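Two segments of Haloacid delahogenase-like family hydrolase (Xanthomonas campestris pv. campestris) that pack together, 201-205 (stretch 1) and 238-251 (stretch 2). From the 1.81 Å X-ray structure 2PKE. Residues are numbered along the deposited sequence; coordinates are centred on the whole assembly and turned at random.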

ATOM      1  N   GLY A 201     -20.103   7.137 -14.067  1.00 17.77           N
ATOM      2  CA  GLY A 201     -19.029   8.045 -14.534  1.00 15.88           C
ATOM      3  C   GLY A 201     -18.785   7.919 -16.020  1.00 19.19           C
ATOM      4  O   GLY A 201     -19.563   7.307 -16.763  1.00 18.59           O
ATOM      5  N   TRP A 202     -17.696   8.522 -16.437  1.00 18.13           N
ATOM      6  CA  TRP A 202     -17.303   8.593 -17.807  1.00 17.84           C
ATOM      7  C   TRP A 202     -15.925   8.010 -17.926  1.00 18.97           C
ATOM      8  O   TRP A 202     -15.188   7.937 -16.972  1.00 23.07           O
ATOM      9  CB  TRP A 202     -17.264  10.037 -18.294  1.00 18.04           C
ATOM     10  CG  TRP A 202     -18.538  10.793 -18.023  1.00 21.62           C
ATOM     11  CD1 TRP A 202     -18.872  11.427 -16.885  1.00 19.58           C
ATOM     12  CD2 TRP A 202     -19.622  10.990 -18.926  1.00 16.83           C
ATOM     13  NE1 TRP A 202     -20.100  12.013 -17.003  1.00 23.30           N
ATOM     14  CE2 TRP A 202     -20.586  11.773 -18.251  1.00 21.27           C
ATOM     15  CE3 TRP A 202     -19.879  10.590 -20.241  1.00 25.81           C
ATOM     16  CZ2 TRP A 202     -21.805  12.121 -18.824  1.00 24.99           C
ATOM     17  CZ3 TRP A 202     -21.102  10.949 -20.817  1.00 24.75           C
ATOM     18  CH2 TRP A 202     -22.036  11.726 -20.112  1.00 24.05           C
ATOM     19  N   GLY A 203     -15.601   7.568 -19.131  1.00 20.87           N
ATOM     20  CA  GLY A 203     -14.405   6.814 -19.379  1.00 19.58           C
ATOM     21  C   GLY A 203     -13.691   7.249 -20.630  1.00 17.78           C
ATOM     22  O   GLY A 203     -14.308   7.562 -21.643  1.00 20.72           O
ATOM     23  N   ILE A 204     -12.378   7.237 -20.559  1.00 19.51           N
ATOM     24  CA  ILE A 204     -11.519   7.280 -21.736  1.00 19.59           C
ATOM     25  C   ILE A 204     -10.613   6.024 -21.732  1.00 20.02           C
ATOM     26  O   ILE A 204      -9.863   5.773 -20.776  1.00 18.20           O
ATOM     27  CB  ILE A 204     -10.683   8.531 -21.774  1.00 18.57           C
ATOM     28  CG1 ILE A 204     -11.598   9.760 -21.980  1.00 22.21           C
ATOM     29  CG2 ILE A 204      -9.589   8.443 -22.855  1.00 15.80           C
ATOM     30  CD1 ILE A 204     -10.863  11.092 -21.687  1.00 17.34           C
ATOM     31  N   TYR A 205     -10.713   5.278 -22.814  1.00 17.77           N
ATOM     32  CA  TYR A 205     -10.032   4.018 -23.033  1.00 19.20           C
ATOM     33  C   TYR A 205      -8.906   4.176 -24.035  1.00 20.17           C
ATOM     34  O   TYR A 205      -9.149   4.437 -25.205  1.00 22.92           O
ATOM     35  CB  TYR A 205     -11.005   3.027 -23.562  1.00 22.09           C
ATOM     36  CG  TYR A 205     -10.435   1.662 -23.901  1.00 18.75           C
ATOM     37  CD1 TYR A 205      -9.552   1.034 -23.038  1.00 27.57           C
ATOM     38  CD2 TYR A 205     -10.818   0.992 -25.060  1.00 25.89           C
ATOM     39  CE1 TYR A 205      -9.051  -0.233 -23.331  1.00 18.96           C
ATOM     40  CE2 TYR A 205     -10.326  -0.256 -25.376  1.00 23.05           C
ATOM     41  CZ  TYR A 205      -9.438  -0.865 -24.511  1.00 26.62           C
ATOM     42  OH  TYR A 205      -8.943  -2.126 -24.773  1.00 26.19           O
ATOM     43  N   ALA A 238      -8.971  16.715 -25.684  1.00 17.89           N
ATOM     44  CA  ALA A 238     -10.168  16.851 -26.550  1.00 20.50           C
ATOM     45  C   ALA A 238     -11.313  15.918 -26.111  1.00 19.41           C
ATOM     46  O   ALA A 238     -12.486  16.292 -26.125  1.00 20.54           O
ATOM     47  CB  ALA A 238      -9.802  16.586 -28.046  1.00 20.02           C
ATOM     48  N   ALA A 239     -10.952  14.711 -25.715  1.00 19.32           N
ATOM     49  CA  ALA A 239     -11.915  13.689 -25.281  1.00 20.35           C
ATOM     50  C   ALA A 239     -12.559  14.110 -23.988  1.00 19.30           C
ATOM     51  O   ALA A 239     -13.753  13.983 -23.858  1.00 23.23           O
ATOM     52  CB  ALA A 239     -11.260  12.280 -25.173  1.00 19.37           C
ATOM     53  N   VAL A 240     -11.777  14.671 -23.071  1.00 19.41           N
ATOM     54  CA  VAL A 240     -12.311  15.161 -21.790  1.00 20.09           C
ATOM     55  C   VAL A 240     -13.338  16.264 -22.051  1.00 21.98           C
ATOM     56  O   VAL A 240     -14.446  16.260 -21.471  1.00 20.31           O
ATOM     57  CB  VAL A 240     -11.194  15.656 -20.823  1.00 17.28           C
ATOM     58  CG1 VAL A 240     -11.819  16.505 -19.588  1.00 15.65           C
ATOM     59  CG2 VAL A 240     -10.372  14.475 -20.347  1.00 20.46           C
ATOM     60  N   ARG A 241     -12.970  17.185 -22.944  1.00 20.13           N
ATOM     61  CA  ARG A 241     -13.822  18.294 -23.294  1.00 24.54           C
ATOM     62  C   ARG A 241     -15.123  17.819 -23.922  1.00 20.68           C
ATOM     63  O   ARG A 241     -16.156  18.416 -23.680  1.00 20.21           O
ATOM     64  CB  ARG A 241     -13.133  19.199 -24.291  1.00 24.93           C
ATOM     65  CG  ARG A 241     -12.116  20.062 -23.703  1.00 32.72           C
ATOM     66  CD  ARG A 241     -11.386  20.879 -24.768  1.00 35.09           C
ATOM     67  NE  ARG A 241     -10.091  21.133 -24.213  1.00 43.09           N
ATOM     68  CZ  ARG A 241      -8.934  20.755 -24.735  1.00 43.19           C
ATOM     69  NH1 ARG A 241      -8.859  20.188 -25.948  1.00 29.20           N
ATOM     70  NH2 ARG A 241      -7.834  21.025 -24.038  1.00 39.45           N
ATOM     71  N   ALA A 242     -15.043  16.774 -24.759  1.00 19.98           N
ATOM     72  CA  ALA A 242     -16.194  16.263 -25.461  1.00 17.59           C
ATOM     73  C   ALA A 242     -17.136  15.599 -24.461  1.00 19.25           C
ATOM     74  O   ALA A 242     -18.352  15.782 -24.547  1.00 18.63           O
ATOM     75  CB  ALA A 242     -15.766  15.231 -26.589  1.00 16.40           C
ATOM     76  N   LEU A 243     -16.564  14.846 -23.521  1.00 18.50           N
ATOM     77  CA  LEU A 243     -17.331  14.201 -22.460  1.00 19.18           C
ATOM     78  C   LEU A 243     -17.984  15.236 -21.571  1.00 18.13           C
ATOM     79  O   LEU A 243     -19.151  15.083 -21.203  1.00 17.40           O
ATOM     80  CB  LEU A 243     -16.474  13.216 -21.672  1.00 19.22           C
ATOM     81  CG  LEU A 243     -16.157  11.918 -22.485  1.00 15.81           C
ATOM     82  CD1 LEU A 243     -15.018  11.132 -21.744  1.00 20.09           C
ATOM     83  CD2 LEU A 243     -17.398  11.092 -22.719  1.00 26.92           C
ATOM     84  N   ASP A 244     -17.246  16.294 -21.255  1.00 16.19           N
ATOM     85  CA  ASP A 244     -17.776  17.374 -20.490  1.00 20.31           C
ATOM     86  C   ASP A 244     -18.941  18.040 -21.180  1.00 21.94           C
ATOM     87  O   ASP A 244     -19.900  18.397 -20.527  1.00 20.90           O
ATOM     88  CB  ASP A 244     -16.677  18.373 -20.209  1.00 22.42           C
ATOM     89  CG  ASP A 244     -17.093  19.473 -19.232  1.00 28.16           C
ATOM     90  OD1 ASP A 244     -18.219  19.502 -18.727  1.00 28.26           O
ATOM     91  OD2 ASP A 244     -16.248  20.332 -18.997  1.00 30.67           O
ATOM     92  N   ALA A 245     -18.860  18.225 -22.488  1.00 22.84           N
ATOM     93  CA  ALA A 245     -19.953  18.851 -23.231  1.00 22.50           C
ATOM     94  C   ALA A 245     -21.230  18.005 -23.134  1.00 22.07           C
ATOM     95  O   ALA A 245     -22.287  18.519 -22.848  1.00 20.09           O
ATOM     96  CB  ALA A 245     -19.565  19.073 -24.667  1.00 21.02           C
ATOM     97  N   GLN A 246     -21.085  16.699 -23.350  1.00 21.74           N
ATOM     98  CA  GLN A 246     -22.174  15.715 -23.269  1.00 19.93           C
ATOM     99  C   GLN A 246     -22.799  15.716 -21.872  1.00 22.74           C
ATOM    100  O   GLN A 246     -24.024  15.748 -21.710  1.00 24.11           O
ATOM    101  CB  GLN A 246     -21.575  14.346 -23.608  1.00 19.44           C
ATOM    102  CG  GLN A 246     -22.566  13.170 -23.685  1.00 24.55           C
ATOM    103  CD  GLN A 246     -21.928  11.839 -24.202  1.00 25.30           C
ATOM    104  OE1 GLN A 246     -20.825  11.820 -24.739  1.00 25.91           O
ATOM    105  NE2 GLN A 246     -22.642  10.726 -23.981  1.00 28.63           N
ATOM    106  N   ALA A 247     -21.941  15.721 -20.858  1.00 20.07           N
ATOM    107  CA  ALA A 247     -22.392  15.707 -19.448  1.00 20.74           C
ATOM    108  C   ALA A 247     -23.245  16.937 -19.107  1.00 18.61           C
ATOM    109  O   ALA A 247     -24.290  16.871 -18.411  1.00 20.71           O
ATOM    110  CB  ALA A 247     -21.151  15.631 -18.513  1.00 16.72           C
ATOM    111  N   GLY A 248     -22.764  18.073 -19.570  1.00 18.14           N
ATOM    112  CA  GLY A 248     -23.455  19.337 -19.344  1.00 20.05           C
ATOM    113  C   GLY A 248     -24.824  19.413 -20.000  1.00 21.15           C
ATOM    114  O   GLY A 248     -25.713  19.980 -19.440  1.00 20.11           O
ATOM    115  N   ARG A 249     -25.003  18.820 -21.175  1.00 25.17           N
ATOM    116  CA  ARG A 249     -26.316  18.797 -21.833  1.00 24.61           C
ATOM    117  C   ARG A 249     -27.318  17.914 -21.072  1.00 28.04           C
ATOM    118  O   ARG A 249     -28.524  18.037 -21.261  1.00 27.55           O
ATOM    119  CB  ARG A 249     -26.172  18.277 -23.262  1.00 21.85           C
ATOM    120  CG  ARG A 249     -25.646  19.258 -24.275  1.00 24.13           C
ATOM    121  CD  ARG A 249     -25.716  18.701 -25.683  1.00 24.33           C
ATOM    122  NE  ARG A 249     -24.625  17.763 -26.013  1.00 26.47           N
ATOM    123  CZ  ARG A 249     -23.417  18.118 -26.454  1.00 23.04           C
ATOM    124  NH1 ARG A 249     -23.090  19.383 -26.650  1.00 22.73           N
ATOM    125  NH2 ARG A 249     -22.503  17.194 -26.714  1.00 28.55           N
ATOM    126  N   GLN A 250     -26.818  17.016 -20.229  1.00 30.59           N
ATOM    127  CA  GLN A 250     -27.651  16.084 -19.483  1.00 36.97           C
ATOM    128  C   GLN A 250     -27.849  16.470 -18.031  1.00 41.97           C
ATOM    129  O   GLN A 250     -28.579  15.784 -17.332  1.00 45.71           O
ATOM    130  CB  GLN A 250     -27.009  14.706 -19.481  1.00 36.60           C
ATOM    131  CG  GLN A 250     -26.756  14.121 -20.856  1.00 39.34           C
ATOM    132  CD  GLN A 250     -26.137  12.749 -20.753  1.00 46.57           C
ATOM    133  OE1 GLN A 250     -25.747  12.311 -19.667  1.00 52.57           O
ATOM    134  NE2 GLN A 250     -26.038  12.058 -21.877  1.00 51.17           N
ATOM    135  N   GLN A 251     -27.203  17.534 -17.564  1.00 47.14           N
ATOM    136  CA  GLN A 251     -27.065  17.802 -16.111  1.00 51.16           C
ATOM    137  C   GLN A 251     -26.217  19.037 -15.874  1.00 53.04           C
ATOM    138  O   GLN A 251     -25.026  18.977 -15.521  1.00 55.54           O
ATOM    139  CB  GLN A 251     -26.428  16.615 -15.353  1.00 51.85           C
ATOM    140  OXT GLN A 251     -26.735  20.134 -16.053  1.00 55.83           O
TER

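A short β-strand, residues 202-205, lies against the C-terminal helix of the chain, which enters stretch 2 already formed. The two elements are close to antiparallel, with 155° between their N-to-C directions and a closest axial approach of 9.4 Å. In this arrangement Ile204 lies across from Ala239 and Trp202 across from Leu243, each pair with its CA atoms 7.3 Å apart. One step of two residues along the strand thus matches one helical turn of four. No hydrogen bond crosses the contact; the helix spends its backbone groups on its own ladder, as in Leu243 N to Ala239 O (3.0 Å) and Ala247 N to Leu243 O (2.9 Å), and side-chain shape does the joining.

The strand's alternation presents two bumps to the helix, Trp202 and Ile204, whose CA-to-CB bonds both point toward it. Between them, Gly203 has no side chain, and its carbonyl O lies 3.6 Å from Leu243 CD1.

Ile204, with chi1 m and chi2 t, extends its CD1 into a shallow site made by small or branched residues. CD1 lies 3.7 Å from Ala239 CB and, at the same distance, from Val240 CG2. The short methyl of Ala239 lets the isoleucine tip settle close to the helix backbone, while Val240, set sideways, contributes a neighbouring wall.

Leu243 is the helix's reply. Its CA-to-CB bond points sideways, but the end of the side chain comes nearer to the strand and fits between the two strand bumps. Its CD1 packs 3.7 Å from Ile204 CG1, and its CD2 is 3.5 Å from Trp202 CE3, so this one side chain touches both strand bumps.

Trp202 provides the largest share of the contact, with its six-membered ring meeting Leu243, Gln246, Ala247 and Gln250. Ala247 offers a low spot where the six-membered ring can come close, CZ2 lying 3.6 Å from Ala247 CB. Two glutamines meet the edge of the ring near its plane: Gln246 NE2 is 3.5 Å from Trp202 CZ3, and Gln250 OE1 is 3.8 Å from Trp202 CH2. These are contacts of polar ends with ring carbons. The Gln246 amide and Trp202 NE1 find their hydrogen bonds elsewhere in the structure, leaving the indole carbons to pack against the helix. The whole contact buries 377 Å², counted over both sides, most of its close pairs being apolar side chains.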